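Local coordinates for protein Lys-gingipain W83 (Porphyromonas gingivalis, PDB 3M1H) that cleaves proteins after lysine as a secreted cysteine protease and probable virulence factor, the part here being its K3 cleaved adhesin domain, at residues E130-R133 with G134-A137. Sequence-based numbering, arbitrary orientation.
Sequences EAIR and GTRA
The guanidinium of Arg-136 and the carboxylate of Glu-130 meet edge to edge, their planes only 11° apart, so the salt bridge is made at the rims of both groups and not across a face. NH1 and NH2 of Arg-136 come in end-on: NH2 lies 2.6 Å from OE2 of Glu-130, nearly along its C-O axis. NH1 forks between the syn lone pairs of both oxygens; its bond to OE1, at 3.1 Å, is the straighter, and both bonds to OE2 are bent. OE1 also takes the hydroxyl of Tyr-92, which, with the grip of Arg-136, should limit rotation of the carboxylate.

All this happens at the surface of the adhesin domain's beta jelly roll, in the long loop between strands 116-119 and 142-148, away from the calcium sites. Inside the turn a water donates to OE1 of Glu-130 and to the carbonyl O of Ile-132, and accepts from OG1 of Thr-135 over a suspiciously short distance. OG1 sits between the backbone N and the carbonyl carbon (chi1 62°), which leaves CG2 beside the backbone N, 3.7 Å from CG2 of Ile-132.

Arg-133 goes the other way. Its side chain is extended from CG to NE, and NE gives an almost straight bond (177°) to the Glu-130 carbonyl O, which sits in the guanidinium plane at its edge. Beyond, NH1 makes a salt bridge to Asp-164 and a hydrogen bond to the carbonyl of Phe-165, and Tyr-55 makes a cation-pi contact with the same arginine.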
ATOM      1  N   GLU A 130     -16.742  -6.879  15.531  1.00 32.33           N
ATOM      2  CA  GLU A 130     -15.841  -6.907  16.686  1.00 31.27           C
ATOM      3  C   GLU A 130     -15.113  -5.600  16.890  1.00 26.95           C
ATOM      4  O   GLU A 130     -14.665  -4.980  15.918  1.00 30.78           O
ATOM      5  CB  GLU A 130     -14.787  -7.986  16.494  1.00 30.02           C
ATOM      6  CG  GLU A 130     -15.323  -9.369  16.234  1.00 35.43           C
ATOM      7  CD  GLU A 130     -14.306 -10.275  15.573  1.00 34.04           C
ATOM      8  OE1 GLU A 130     -13.603  -9.832  14.645  1.00 37.55           O
ATOM      9  OE2 GLU A 130     -14.223 -11.449  15.983  1.00 46.17           O
ATOM     10  N   ALA A 131     -14.961  -5.202  18.148  1.00 23.22           N
ATOM     11  CA  ALA A 131     -14.188  -4.006  18.491  1.00 23.72           C
ATOM     12  C   ALA A 131     -12.707  -4.193  18.192  1.00 23.51           C
ATOM     13  O   ALA A 131     -12.089  -3.254  17.673  1.00 23.69           O
ATOM     14  CB  ALA A 131     -14.376  -3.581  19.965  1.00 26.32           C
ATOM     15  N   ILE A 132     -12.159  -5.360  18.542  1.00 21.45           N
ATOM     16  CA  ILE A 132     -10.731  -5.690  18.359  1.00 20.08           C
ATOM     17  C   ILE A 132     -10.624  -6.646  17.177  1.00 18.57           C
ATOM     18  O   ILE A 132     -11.173  -7.755  17.195  1.00 20.69           O
ATOM     19  CB  ILE A 132     -10.125  -6.349  19.610  1.00 19.65           C
ATOM     20  CG1 ILE A 132     -10.115  -5.364  20.784  1.00 24.45           C
ATOM     21  CG2 ILE A 132      -8.701  -6.922  19.346  1.00 19.20           C
ATOM     22  CD1 ILE A 132      -8.847  -4.463  20.809  1.00 24.99           C
ATOM     23  N   ARG A 133      -9.931  -6.188  16.147  1.00 18.14           N
ATOM     24  CA  ARG A 133      -9.794  -6.905  14.908  1.00 16.54           C
ATOM     25  C   ARG A 133      -8.360  -7.392  14.736  1.00 15.26           C
ATOM     26  O   ARG A 133      -7.507  -7.190  15.595  1.00 18.35           O
ATOM     27  CB  ARG A 133     -10.247  -6.023  13.766  1.00 18.65           C
ATOM     28  CG  ARG A 133     -11.664  -5.557  13.992  1.00 18.11           C
ATOM     29  CD  ARG A 133     -12.133  -4.626  12.937  1.00 19.20           C
ATOM     30  NE  ARG A 133     -13.455  -4.104  13.316  1.00 21.80           N
ATOM     31  CZ  ARG A 133     -14.182  -3.246  12.616  1.00 22.79           C
ATOM     32  NH1 ARG A 133     -13.797  -2.759  11.439  1.00 21.36           N
ATOM     33  NH2 ARG A 133     -15.355  -2.872  13.107  1.00 27.27           N
ATOM     34  N   GLY A 134      -8.120  -8.107  13.650  1.00 15.48           N
ATOM     35  CA  GLY A 134      -6.796  -8.690  13.430  1.00 14.26           C
ATOM     36  C   GLY A 134      -6.444  -9.846  14.355  1.00 18.68           C
ATOM     37  O   GLY A 134      -5.277 -10.178  14.511  1.00 17.38           O
ATOM     38  N   THR A 135      -7.450 -10.496  14.931  1.00 19.69           N
ATOM     39  CA  THR A 135      -7.244 -11.542  15.939  1.00 23.49           C
ATOM     40  C   THR A 135      -7.169 -12.951  15.361  1.00 22.35           C
ATOM     41  O   THR A 135      -6.950 -13.904  16.110  1.00 23.01           O
ATOM     42  CB  THR A 135      -8.375 -11.571  16.995  1.00 22.58           C
ATOM     43  OG1 THR A 135      -9.624 -11.872  16.357  1.00 24.71           O
ATOM     44  CG2 THR A 135      -8.468 -10.228  17.732  1.00 24.52           C
ATOM     45  N   ARG A 136      -7.344 -13.096  14.055  1.00 21.16           N
ATOM     46  CA  ARG A 136      -7.346 -14.425  13.434  1.00 20.69           C
ATOM     47  C   ARG A 136      -6.323 -14.449  12.328  1.00 23.05           C
ATOM     48  O   ARG A 136      -5.189 -14.043  12.540  1.00 25.23           O
ATOM     49  CB  ARG A 136      -8.752 -14.818  12.940  1.00 24.71           C
ATOM     50  CG  ARG A 136      -9.836 -14.758  13.995  1.00 27.01           C
ATOM     51  CD  ARG A 136     -11.177 -15.071  13.343  1.00 26.45           C
ATOM     52  NE  ARG A 136     -12.265 -15.025  14.301  1.00 30.17           N
ATOM     53  CZ  ARG A 136     -12.900 -13.926  14.678  1.00 30.58           C
ATOM     54  NH1 ARG A 136     -12.561 -12.736  14.182  1.00 32.56           N
ATOM     55  NH2 ARG A 136     -13.895 -14.017  15.555  1.00 37.36           N
ATOM     56  N   ALA A 137      -6.705 -14.906  11.139  1.00 20.93           N
ATOM     57  CA  ALA A 137      -5.715 -15.106  10.099  1.00 20.23           C
ATOM     58  C   ALA A 137      -5.536 -13.850   9.262  1.00 19.12           C
ATOM     59  O   ALA A 137      -6.458 -13.046   9.051  1.00 18.74           O
ATOM     60  CB  ALA A 137      -6.090 -16.286   9.223  1.00 23.84           C
TER
HETATM   61  O   HOH W   1     -10.669  -9.944  15.194  1.00 33.18           O